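PDB 5V9X: ATP-dependent DNA helicase from Mycobacterium smegmatis, which unwinds RNA:DNA hybrids by tracking 3'-to-5' along single-stranded DNA, a movement probably driven by ATP hydrolysis. Local coordinates for residues Ala35-Trp40 with Ala79-Ile84; Gly123-Ala128 with Pro134-Thr139; Lys254-Ser259 with Gln411-Ala416; Gly426-Lys431 with Val441-Met446. All blocks are in the same frame, centred on the assembly; numbering follows the deposited sequence.

Interaction 1 (Ala35-Trp40 with Ala79-Ile84); sequences ALTREW and AFLWAI
L81 gives up the most surface here, 57 Å², and T37 follows with 46 Å²; W40 adds a smaller share from the next turn of its helix. T37 and L81 meet tip to tip. The methyl of the threonine does the touching: T37 CG2 lies 3.6 Å from L81 CD1, and the same methyl is 3.8 Å from the branch carbon L81 CG. With T37 OG1 beside the backbone N (chi1 -57°), CG2 falls anti to that N and points to the leucine. The hydroxyl is not idle, since T37 OG1 is hydrogen-bonded to D85 OD1, one residue beyond the 79-84 segment. The threonine therefore holds helix 75-88 twice, by an apolar branch and by a polar one.

W40 reaches the same leucine methyl with the far corner of its six-membered ring, W40 CZ3 standing 3.9 Å from L81 CD1. The methyl approaches the indole on a slant. L81 CD1 thus touches both T37 and W40, whose CB atoms both point at helix 75-88. The two backbones stay apart, with T37 CA and L81 CA 8.2 Å from each other. W56 of helix 50-60 and F33 also pack on the leucine, and I124 of helix 118-130 packs on T37. This is helix-to-helix packing in the first RecA-like domain: the N-terminal helix 35-44 lies against helix 75-88, the helix that follows the probable P-loop (Walker A).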
# COMPACT_ATOMS: atom_id res chain seq x y z
N ALA A 35 -3.35 -25.95 -31.98
CA ALA A 35 -2.03 -26.39 -32.42
C ALA A 35 -1.07 -25.21 -32.56
O ALA A 35 0.13 -25.35 -32.26
CB ALA A 35 -2.14 -27.15 -33.74
N LEU A 36 -1.56 -24.06 -33.00
CA LEU A 36 -0.69 -22.91 -33.22
C LEU A 36 -0.12 -22.38 -31.91
O LEU A 36 1.09 -22.19 -31.78
CB LEU A 36 -1.45 -21.80 -33.96
CG LEU A 36 -1.99 -22.13 -35.36
CD1 LEU A 36 -2.58 -20.87 -35.98
CD2 LEU A 36 -0.91 -22.72 -36.25
N THR A 37 -0.99 -22.11 -30.93
CA THR A 37 -0.50 -21.60 -29.65
C THR A 37 0.38 -22.63 -28.95
O THR A 37 1.35 -22.26 -28.28
CB THR A 37 -1.68 -21.20 -28.76
OG1 THR A 37 -2.48 -20.23 -29.44
CG2 THR A 37 -1.19 -20.60 -27.46
N ARG A 38 0.06 -23.92 -29.10
CA ARG A 38 0.92 -24.95 -28.53
C ARG A 38 2.30 -24.93 -29.17
O ARG A 38 3.32 -25.02 -28.47
CB ARG A 38 0.26 -26.32 -28.70
CG ARG A 38 1.00 -27.46 -28.01
CD ARG A 38 0.50 -28.83 -28.45
NE ARG A 38 -0.95 -28.98 -28.30
CZ ARG A 38 -1.80 -29.11 -29.31
NH1 ARG A 38 -1.35 -29.13 -30.56
NH2 ARG A 38 -3.10 -29.24 -29.08
N GLU A 39 2.36 -24.80 -30.50
CA GLU A 39 3.65 -24.81 -31.17
C GLU A 39 4.47 -23.58 -30.81
O GLU A 39 5.69 -23.68 -30.66
CB GLU A 39 3.47 -24.90 -32.69
CG GLU A 39 4.80 -24.92 -33.45
CD GLU A 39 4.68 -25.42 -34.87
OE1 GLU A 39 4.36 -24.62 -35.77
OE2 GLU A 39 4.90 -26.63 -35.09
N TRP A 40 3.83 -22.42 -30.67
CA TRP A 40 4.58 -21.23 -30.31
C TRP A 40 5.19 -21.35 -28.92
O TRP A 40 6.40 -21.14 -28.75
CB TRP A 40 3.71 -19.98 -30.37
CG TRP A 40 4.40 -18.86 -29.64
CD1 TRP A 40 5.45 -18.13 -30.10
CD2 TRP A 40 4.13 -18.40 -28.31
NE1 TRP A 40 5.84 -17.22 -29.14
CE2 TRP A 40 5.05 -17.37 -28.04
CE3 TRP A 40 3.20 -18.76 -27.33
CZ2 TRP A 40 5.07 -16.69 -26.82
CZ3 TRP A 40 3.22 -18.08 -26.12
CH2 TRP A 40 4.14 -17.06 -25.88
N ALA A 79 -2.50 -16.17 -16.99
CA ALA A 79 -3.80 -15.52 -17.05
C ALA A 79 -4.21 -15.17 -18.47
O ALA A 79 -5.41 -15.08 -18.76
CB ALA A 79 -3.80 -14.26 -16.18
N PHE A 80 -3.25 -14.98 -19.38
CA PHE A 80 -3.55 -14.45 -20.70
C PHE A 80 -3.67 -15.52 -21.78
O PHE A 80 -4.52 -15.38 -22.67
CB PHE A 80 -2.48 -13.44 -21.12
CG PHE A 80 -2.81 -12.02 -20.76
CD1 PHE A 80 -3.69 -11.28 -21.53
CD2 PHE A 80 -2.23 -11.42 -19.65
CE1 PHE A 80 -4.00 -9.97 -21.20
CE2 PHE A 80 -2.53 -10.11 -19.32
CZ PHE A 80 -3.41 -9.38 -20.09
N LEU A 81 -2.86 -16.58 -21.73
CA LEU A 81 -2.66 -17.42 -22.90
C LEU A 81 -3.96 -18.09 -23.35
O LEU A 81 -4.23 -18.19 -24.55
CB LEU A 81 -1.59 -18.48 -22.63
CG LEU A 81 -1.12 -19.20 -23.90
CD1 LEU A 81 -0.41 -18.22 -24.83
CD2 LEU A 81 -0.22 -20.38 -23.56
N TRP A 82 -4.77 -18.57 -22.40
CA TRP A 82 -6.02 -19.22 -22.79
C TRP A 82 -6.95 -18.24 -23.50
O TRP A 82 -7.55 -18.57 -24.53
CB TRP A 82 -6.72 -19.82 -21.56
CG TRP A 82 -7.99 -20.50 -21.93
CD1 TRP A 82 -9.26 -20.03 -21.77
CD2 TRP A 82 -8.12 -21.78 -22.57
NE1 TRP A 82 -10.17 -20.94 -22.25
CE2 TRP A 82 -9.50 -22.03 -22.74
CE3 TRP A 82 -7.21 -22.75 -22.99
CZ2 TRP A 82 -9.98 -23.20 -23.33
CZ3 TRP A 82 -7.69 -23.91 -23.57
CH2 TRP A 82 -9.06 -24.12 -23.73
N ALA A 83 -7.07 -17.02 -22.96
CA ALA A 83 -7.87 -16.00 -23.64
C ALA A 83 -7.26 -15.64 -24.99
O ALA A 83 -7.98 -15.38 -25.96
CB ALA A 83 -7.99 -14.76 -22.76
N ILE A 84 -5.92 -15.63 -25.07
CA ILE A 84 -5.25 -15.36 -26.34
C ILE A 84 -5.55 -16.48 -27.34
O ILE A 84 -5.78 -16.22 -28.53
CB ILE A 84 -3.74 -15.18 -26.12
CG1 ILE A 84 -3.46 -13.93 -25.30
CG2 ILE A 84 -3.00 -15.13 -27.45
CD1 ILE A 84 -2.04 -13.83 -24.81

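Interaction 2 (Gly123-Ala128 with Pro134-Thr139); sequences GITRVA and PAPSIT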
# COMPACT_ATOMS: atom_id res chain seq x y z
N GLY A 123 4.31 -14.31 -31.95
CA GLY A 123 4.64 -15.71 -32.15
C GLY A 123 3.51 -16.51 -32.75
O GLY A 123 3.74 -17.37 -33.61
N ILE A 124 2.27 -16.26 -32.31
CA ILE A 124 1.11 -16.91 -32.91
C ILE A 124 1.08 -16.62 -34.41
O ILE A 124 0.83 -17.52 -35.22
CB ILE A 124 -0.19 -16.45 -32.23
CG1 ILE A 124 -0.13 -16.70 -30.72
CG2 ILE A 124 -1.39 -17.16 -32.84
CD1 ILE A 124 -0.02 -18.14 -30.34
N THR A 125 1.36 -15.37 -34.78
CA THR A 125 1.36 -14.98 -36.19
C THR A 125 2.44 -15.73 -36.96
O THR A 125 2.19 -16.25 -38.06
CB THR A 125 1.58 -13.48 -36.30
OG1 THR A 125 0.52 -12.79 -35.61
CG2 THR A 125 1.61 -13.04 -37.76
N ARG A 126 3.65 -15.80 -36.40
CA ARG A 126 4.74 -16.51 -37.06
C ARG A 126 4.39 -17.98 -37.26
O ARG A 126 4.65 -18.55 -38.33
CB ARG A 126 6.03 -16.36 -36.25
CG ARG A 126 7.30 -16.79 -36.96
CD ARG A 126 7.72 -18.19 -36.55
NE ARG A 126 7.91 -18.29 -35.11
CZ ARG A 126 8.06 -19.44 -34.45
NH1 ARG A 126 8.04 -20.59 -35.11
NH2 ARG A 126 8.23 -19.43 -33.14
N VAL A 127 3.79 -18.60 -36.25
CA VAL A 127 3.43 -20.02 -36.36
C VAL A 127 2.26 -20.21 -37.31
O VAL A 127 2.25 -21.14 -38.13
CB VAL A 127 3.13 -20.59 -34.96
CG1 VAL A 127 2.60 -22.00 -35.06
CG2 VAL A 127 4.39 -20.55 -34.10
N ALA A 128 1.24 -19.34 -37.22
CA ALA A 128 0.09 -19.43 -38.11
C ALA A 128 0.52 -19.38 -39.57
O ALA A 128 0.07 -20.19 -40.39
CB ALA A 128 -0.90 -18.30 -37.81
N PRO A 134 -4.13 -18.14 -41.98
CA PRO A 134 -4.17 -16.68 -41.85
C PRO A 134 -3.81 -16.24 -40.44
O PRO A 134 -4.14 -16.90 -39.46
CB PRO A 134 -5.63 -16.34 -42.19
CG PRO A 134 -6.39 -17.56 -41.84
CD PRO A 134 -5.48 -18.71 -42.17
N ALA A 135 -3.10 -15.12 -40.36
CA ALA A 135 -2.69 -14.61 -39.07
C ALA A 135 -3.89 -14.03 -38.32
O ALA A 135 -4.76 -13.40 -38.93
CB ALA A 135 -1.62 -13.53 -39.24
N PRO A 136 -3.97 -14.23 -37.01
CA PRO A 136 -5.01 -13.56 -36.23
C PRO A 136 -4.67 -12.10 -35.99
O PRO A 136 -3.51 -11.71 -35.91
CB PRO A 136 -5.02 -14.35 -34.91
CG PRO A 136 -3.64 -14.89 -34.79
CD PRO A 136 -3.20 -15.19 -36.20
N SER A 137 -5.72 -11.29 -35.88
CA SER A 137 -5.59 -9.86 -35.60
C SER A 137 -6.14 -9.61 -34.20
O SER A 137 -7.36 -9.55 -34.00
CB SER A 137 -6.32 -9.02 -36.64
OG SER A 137 -7.68 -8.81 -36.27
N ILE A 138 -5.24 -9.46 -33.23
CA ILE A 138 -5.59 -9.26 -31.83
C ILE A 138 -5.09 -7.88 -31.43
O ILE A 138 -3.88 -7.63 -31.40
CB ILE A 138 -5.01 -10.35 -30.93
CG1 ILE A 138 -5.63 -11.71 -31.27
CG2 ILE A 138 -5.20 -10.00 -29.47
CD1 ILE A 138 -4.95 -12.88 -30.60
N THR A 139 -6.02 -6.98 -31.10
CA THR A 139 -5.67 -5.61 -30.73
C THR A 139 -5.48 -5.50 -29.22
O THR A 139 -6.09 -6.23 -28.44
CB THR A 139 -6.76 -4.64 -31.19
OG1 THR A 139 -8.03 -5.07 -30.69
CG2 THR A 139 -6.82 -4.58 -32.70
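Apolar contacts carry the meeting of I124, T125 and A128 with the loop A135-P136. I124 and P136 cross at about a right angle, with I124 CG2 set 3.7 Å from the ring carbon P136 CG. With I124 CG1 beside the backbone N (chi1 -55°), CG2 lies anti to it and meets the proline, and the rest of the side chain leads away toward T37 and A88. One turn on, A128 CB touches the neighbouring ring carbon, 4.2 Å from P136 CD. Beside these, T125 CG2 rests 3.6 Å from A135 CB, methyl on methyl.

Polar groups take part only as neighbours. A128 CB is 3.9 Å from P134 O, a van der Waals contact with a backbone carbonyl. The hydroxyl T125 OG1 is hydrogen-bonded back to L121 O, the carbonyl one turn earlier in its own helix; the methyl of the threonine is what meets A135.

Residues P134 to P136 run in a polyproline II conformation, an extended path that lets A135 and P136 follow the helix surface. This is the helix-to-strand connection of the first RecA-like domain: helix 118-130 ends, and the chain folds back along it toward strand 140-143, an outermost strand of the parallel sheet.

Interaction 3 (Lys254-Ser259 with Gln411-Ala416); sequences KTFDLS and QRVGRA. With ANP (phosphoaminophosphonic acid-adenylate ester), chain C.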
# COMPACT_ATOMS: atom_id res chain seq x y z
N LYS A 254 11.60 -19.79 -4.79
CA LYS A 254 12.18 -18.53 -5.25
C LYS A 254 13.37 -18.21 -4.37
O LYS A 254 13.24 -18.14 -3.14
CB LYS A 254 11.15 -17.40 -5.21
CG LYS A 254 11.70 -16.05 -5.66
CD LYS A 254 12.21 -16.11 -7.09
CE LYS A 254 12.90 -14.81 -7.48
NZ LYS A 254 13.34 -14.79 -8.90
N THR A 255 14.53 -18.02 -4.99
CA THR A 255 15.77 -17.78 -4.27
C THR A 255 16.08 -16.29 -4.25
O THR A 255 16.11 -15.64 -5.30
CB THR A 255 16.93 -18.55 -4.91
OG1 THR A 255 16.53 -19.91 -5.14
CG2 THR A 255 18.14 -18.53 -3.99
N PHE A 256 16.31 -15.75 -3.05
CA PHE A 256 16.71 -14.37 -2.87
C PHE A 256 18.14 -14.32 -2.34
O PHE A 256 18.54 -15.17 -1.54
CB PHE A 256 15.78 -13.64 -1.91
CG PHE A 256 14.40 -13.39 -2.46
CD1 PHE A 256 13.39 -14.32 -2.28
CD2 PHE A 256 14.12 -12.23 -3.16
CE1 PHE A 256 12.12 -14.10 -2.79
CE2 PHE A 256 12.85 -12.00 -3.67
CZ PHE A 256 11.86 -12.94 -3.48
N ASP A 257 18.90 -13.33 -2.80
CA ASP A 257 20.25 -13.07 -2.31
C ASP A 257 20.21 -11.71 -1.61
O ASP A 257 20.59 -10.68 -2.18
CB ASP A 257 21.27 -13.10 -3.44
CG ASP A 257 22.69 -12.91 -2.96
OD1 ASP A 257 22.93 -13.06 -1.74
OD2 ASP A 257 23.57 -12.60 -3.79
N LEU A 258 19.74 -11.71 -0.37
CA LEU A 258 19.50 -10.48 0.38
C LEU A 258 20.74 -10.09 1.18
O LEU A 258 21.62 -10.91 1.46
CB LEU A 258 18.30 -10.64 1.30
CG LEU A 258 17.00 -11.05 0.61
CD1 LEU A 258 15.88 -11.21 1.63
CD2 LEU A 258 16.62 -10.04 -0.46
N SER A 259 20.79 -8.82 1.56
CA SER A 259 21.96 -8.25 2.21
C SER A 259 21.58 -6.93 2.87
O SER A 259 20.81 -6.15 2.31
CB SER A 259 23.09 -8.04 1.20
OG SER A 259 24.13 -7.25 1.75
N GLN A 411 8.16 -7.92 -3.28
CA GLN A 411 7.77 -7.47 -4.61
C GLN A 411 8.85 -6.59 -5.24
O GLN A 411 9.14 -6.72 -6.43
CB GLN A 411 6.44 -6.72 -4.54
CG GLN A 411 5.24 -7.62 -4.23
CD GLN A 411 4.83 -8.49 -5.40
OE1 GLN A 411 5.46 -8.47 -6.46
NE2 GLN A 411 3.77 -9.27 -5.22
N ARG A 412 9.45 -5.70 -4.44
CA ARG A 412 10.47 -4.80 -4.97
C ARG A 412 11.71 -5.57 -5.40
O ARG A 412 12.17 -5.44 -6.54
CB ARG A 412 10.81 -3.74 -3.92
CG ARG A 412 9.71 -2.72 -3.71
CD ARG A 412 10.11 -1.63 -2.73
NE ARG A 412 8.98 -0.76 -2.40
CZ ARG A 412 9.06 0.30 -1.60
NH1 ARG A 412 10.22 0.63 -1.05
NH2 ARG A 412 7.98 1.03 -1.36
N VAL A 413 12.27 -6.38 -4.49
CA VAL A 413 13.46 -7.16 -4.83
C VAL A 413 13.16 -8.11 -5.99
O VAL A 413 14.06 -8.45 -6.77
CB VAL A 413 13.97 -7.92 -3.59
CG1 VAL A 413 15.12 -8.86 -3.95
CG2 VAL A 413 14.42 -6.93 -2.52
N GLY A 414 11.90 -8.52 -6.14
CA GLY A 414 11.52 -9.40 -7.23
C GLY A 414 11.77 -8.82 -8.61
O GLY A 414 11.86 -9.58 -9.58
N ARG A 415 11.89 -7.50 -8.73
CA ARG A 415 12.18 -6.89 -10.02
C ARG A 415 13.51 -7.36 -10.58
O ARG A 415 13.69 -7.44 -11.80
CB ARG A 415 12.18 -5.36 -9.92
CG ARG A 415 10.89 -4.73 -9.40
CD ARG A 415 9.66 -5.36 -10.02
NE ARG A 415 9.11 -6.41 -9.17
CZ ARG A 415 8.33 -7.39 -9.61
NH1 ARG A 415 8.02 -7.47 -10.90
NH2 ARG A 415 7.88 -8.31 -8.77
N ALA A 416 14.47 -7.67 -9.71
CA ALA A 416 15.75 -8.19 -10.14
C ALA A 416 15.66 -9.68 -10.44
O ALA A 416 14.87 -10.42 -9.83
CB ALA A 416 16.82 -7.94 -9.08
PG ANP C . 5.65 -10.94 -11.04
O1G ANP C . 6.69 -10.02 -10.51
O2G ANP C . 4.46 -10.10 -11.66
O3G ANP C . 5.09 -11.85 -9.87
PB ANP C . 5.21 -12.92 -12.92
O1B ANP C . 3.97 -12.12 -13.40
O2B ANP C . 4.79 -13.95 -11.93
N3B ANP C . 6.34 -11.90 -12.24
PA ANP C . 6.02 -12.86 -15.51
O1A ANP C . 6.34 -11.42 -15.35
O2A ANP C . 4.72 -13.12 -16.26
O3A ANP C . 5.87 -13.63 -14.13
O5' ANP C . 7.22 -13.60 -16.22
C5' ANP C . 8.63 -13.58 -15.79
C4' ANP C . 9.51 -13.65 -17.01
O4' ANP C . 9.62 -15.01 -17.49
C3' ANP C . 8.97 -12.86 -18.20
O3' ANP C . 10.05 -12.48 -19.04
C2' ANP C . 8.11 -13.91 -18.91
O2' ANP C . 7.65 -13.49 -20.21
C1' ANP C . 9.00 -15.14 -18.76
N9 ANP C . 8.32 -16.44 -18.80
C8 ANP C . 6.98 -16.70 -18.74
N7 ANP C . 6.68 -17.98 -18.77
C5 ANP C . 7.91 -18.60 -18.87
C6 ANP C . 8.29 -19.95 -18.94
N6 ANP C . 7.42 -20.97 -18.93
N1 ANP C . 9.61 -20.24 -19.03
C2 ANP C . 10.48 -19.23 -19.04
N3 ANP C . 10.25 -17.91 -18.97
C4 ANP C . 8.93 -17.66 -18.89
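Motif VI of the superfamily 2 helicase core, whose sequence pattern is recognisable in Q411-A416, packs through V413 on F256 and L258 of strand 256-262. V413 CG1 makes both contacts. It lies 3.6 Å from F256 CD2, at the edge of the ring and in its plane, and 4.0 Å from L258 CD2. The valine has CG1 anti to its backbone N (chi1 174°), which points this methyl at the F256 and L258 side chains.

Two residues on, R415 turns from the strand to the nucleotide. Its chain bends at chi2 and chi3, and the guanidinium folds back so that NE and NH2 both grip one carbonyl: R415 NE is 2.8 Å from Q411 O, at an N-H...O angle of 158°. That backbone brace should fix the rotation of the group. Its outer edge faces the gamma-phosphate, with R415 NH2 2.7 Å and R415 NH1 2.9 Å from ANP O1G, consistent with an arginine-finger role, as in related helicases.

Among the neighbours, strand 256-262 pairs with strand 424-429, helix 433-448 places M446 against both L258 and V413, and R415 rests on I294 of strand 292-296.

Interaction 4 (Gly426-Lys431 with Val441-Met446); sequences GVLFPK and VTVQRM. With nucleotides of chain B.
V443 has CG1 anti to the backbone N (chi1 167°), which leaves CG2 beside that N, anti to the carbonyl carbon, and CG2 is the methyl that meets L428. The CB of L428 points toward the helix, and its CD2 does the touching. The two side chains slide past each other in opposite directions, with L428 CD2 4.1 Å from V443 CG2. The same leucine methyl is 4.5 Å from T442 CG2, a looser touch from the preceding residue of the helix. L428 contributes most of the buried surface, 59 Å², and P403 also packs on it. T442 keeps its hydroxyl for the helix, hydrogen-bonded to G438 O, and shows its methyl to the strand.

Past the strand's end, K431 serves the DNA. A bend at chi3 (63°) brings its ammonium to the backbone of the bound strand: K431 NZ is 3.0 Å from OP1 of DC4 of chain B, with a second, weak hydrogen bond at 3.2 Å from K431 NZ to O3' of DC3 of chain B. One lysine thus spans the phosphodiester step between these two nucleotides, while its CE lies 3.5 Å from C4' of DC3 of chain B. The peptide group is used as well, K431 N bonding to D435 OD2 in helix 433-448. Strand 424-429, a short turn and helix 433-448 packed back over it form a beta-alpha unit of the second RecA-like domain, with the DNA bound at the turn.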
# COMPACT_ATOMS: atom_id res chain seq x y z
N GLY A 426 19.21 -8.50 -3.71
CA GLY A 426 18.65 -7.35 -3.03
C GLY A 426 19.47 -6.85 -1.86
O GLY A 426 19.83 -7.62 -0.96
N VAL A 427 19.78 -5.56 -1.85
CA VAL A 427 20.56 -4.93 -0.79
C VAL A 427 19.68 -3.89 -0.10
O VAL A 427 19.01 -3.09 -0.77
CB VAL A 427 21.85 -4.29 -1.33
CG1 VAL A 427 22.60 -3.59 -0.21
CG2 VAL A 427 22.72 -5.34 -1.99
N LEU A 428 19.69 -3.90 1.23
CA LEU A 428 18.96 -2.93 2.04
C LEU A 428 19.95 -2.03 2.78
O LEU A 428 20.90 -2.53 3.40
CB LEU A 428 18.04 -3.62 3.04
CG LEU A 428 16.60 -3.93 2.62
CD1 LEU A 428 16.54 -5.04 1.58
CD2 LEU A 428 15.76 -4.29 3.84
N PHE A 429 19.73 -0.72 2.70
CA PHE A 429 20.57 0.25 3.41
C PHE A 429 19.77 0.88 4.54
O PHE A 429 18.85 1.68 4.27
CB PHE A 429 21.07 1.33 2.45
CG PHE A 429 22.19 0.89 1.56
CD1 PHE A 429 21.93 0.29 0.34
CD2 PHE A 429 23.51 1.07 1.93
CE1 PHE A 429 22.96 -0.11 -0.49
CE2 PHE A 429 24.55 0.67 1.11
CZ PHE A 429 24.27 0.08 -0.11
N PRO A 430 20.06 0.57 5.80
CA PRO A 430 19.42 1.30 6.90
C PRO A 430 19.83 2.77 6.89
O PRO A 430 20.96 3.12 6.55
CB PRO A 430 19.94 0.59 8.15
CG PRO A 430 20.34 -0.77 7.67
CD PRO A 430 20.85 -0.57 6.28
N LYS A 431 18.89 3.63 7.26
CA LYS A 431 19.15 5.06 7.38
C LYS A 431 19.74 5.44 8.73
O LYS A 431 20.55 6.38 8.80
CB LYS A 431 17.87 5.86 7.14
CG LYS A 431 17.39 5.87 5.69
CD LYS A 431 16.03 6.54 5.54
CE LYS A 431 16.06 8.00 5.94
NZ LYS A 431 14.75 8.67 5.72
N VAL A 441 14.86 -7.46 10.42
CA VAL A 441 13.62 -8.22 10.55
C VAL A 441 12.96 -8.40 9.19
O VAL A 441 12.42 -9.47 8.88
CB VAL A 441 12.68 -7.55 11.56
CG1 VAL A 441 11.34 -8.27 11.60
CG2 VAL A 441 13.31 -7.52 12.94
N THR A 442 13.00 -7.35 8.36
CA THR A 442 12.40 -7.45 7.03
C THR A 442 13.08 -8.52 6.19
O THR A 442 12.42 -9.36 5.58
CB THR A 442 12.47 -6.09 6.33
OG1 THR A 442 11.74 -5.12 7.10
CG2 THR A 442 11.86 -6.18 4.94
N VAL A 443 14.42 -8.51 6.16
CA VAL A 443 15.16 -9.56 5.46
C VAL A 443 14.82 -10.92 6.04
O VAL A 443 14.65 -11.91 5.31
CB VAL A 443 16.67 -9.27 5.52
CG1 VAL A 443 17.47 -10.50 5.09
CG2 VAL A 443 17.02 -8.08 4.64
N GLN A 444 14.71 -11.00 7.37
CA GLN A 444 14.38 -12.26 8.02
C GLN A 444 13.03 -12.79 7.56
O GLN A 444 12.91 -13.96 7.16
CB GLN A 444 14.40 -12.07 9.54
CG GLN A 444 13.98 -13.28 10.34
CD GLN A 444 13.92 -12.99 11.82
OE1 GLN A 444 14.93 -13.06 12.52
NE2 GLN A 444 12.73 -12.65 12.31
N ARG A 445 12.00 -11.94 7.59
CA ARG A 445 10.66 -12.37 7.19
C ARG A 445 10.59 -12.68 5.70
O ARG A 445 9.83 -13.56 5.28
CB ARG A 445 9.63 -11.31 7.57
CG ARG A 445 9.66 -10.89 9.03
CD ARG A 445 8.73 -11.73 9.89
NE ARG A 445 7.34 -11.30 9.80
CZ ARG A 445 6.33 -11.88 10.42
NH1 ARG A 445 6.55 -12.94 11.19
NH2 ARG A 445 5.10 -11.42 10.28
N MET A 446 11.36 -11.95 4.88
CA MET A 446 11.36 -12.21 3.43
C MET A 446 11.90 -13.59 3.11
O MET A 446 11.38 -14.28 2.22
CB MET A 446 12.18 -11.14 2.71
CG MET A 446 11.57 -9.76 2.67
SD MET A 446 12.78 -8.53 2.16
CE MET A 446 13.07 -9.02 0.46
P DC B 3 21.45 11.81 9.20
OP1 DC B 3 22.44 10.98 8.48
OP2 DC B 3 21.28 13.23 8.84
O5' DC B 3 20.03 11.07 9.08
C5' DC B 3 19.64 10.50 7.83
C4' DC B 3 18.15 10.21 7.77
O4' DC B 3 17.77 9.35 8.88
C3' DC B 3 17.23 11.43 7.85
O3' DC B 3 16.15 11.29 6.92
C2' DC B 3 16.72 11.39 9.29
C1' DC B 3 16.63 9.89 9.52
N1 DC B 3 16.67 9.49 10.96
C2 DC B 3 15.50 9.05 11.59
O2 DC B 3 14.45 9.00 10.94
N3 DC B 3 15.56 8.69 12.89
C4 DC B 3 16.71 8.76 13.56
N4 DC B 3 16.72 8.40 14.84
C5 DC B 3 17.91 9.21 12.93
C6 DC B 3 17.85 9.56 11.64
P DC B 4 16.12 12.15 5.56
OP1 DC B 4 15.17 11.49 4.64
OP2 DC B 4 17.52 12.37 5.14
O5' DC B 4 15.49 13.56 6.01
C5' DC B 4 14.12 13.64 6.41
C4' DC B 4 13.93 14.71 7.48
O4' DC B 4 14.95 14.57 8.47
C3' DC B 4 14.04 16.15 6.98
O3' DC B 4 12.74 16.70 6.78
C2' DC B 4 14.81 16.89 8.09
C1' DC B 4 15.12 15.80 9.12
N1 DC B 4 16.52 15.86 9.65
C2 DC B 4 16.80 16.59 10.81
O2 DC B 4 15.87 17.17 11.39
N3 DC B 4 18.07 16.63 11.27
C4 DC B 4 19.04 15.99 10.62
N4 DC B 4 20.28 16.07 11.11
C5 DC B 4 18.78 15.25 9.43
C6 DC B 4 17.52 15.21 8.98

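From the N terminus the four contacts come in series; none nests in or crosses another. Interaction 1 closes the loop from helix 35-44 to helix 75-88, and interaction 2 a short one from helix 118-130 to its own exit. These two touch, so helices 35-44, 75-88 and 118-130 form one packed group in the first RecA-like domain. Interaction 3 closes by far the longest loop, tying the first strand of the second domain to motif VI. Interaction 4 follows ten residues later and closes a short loop from strand 424-429 to helix 433-448, its strand pairing with strand 256-262. R415 beside this pair reaches the nucleotide, and K431 just beyond strand 424-429 reaches the DNA.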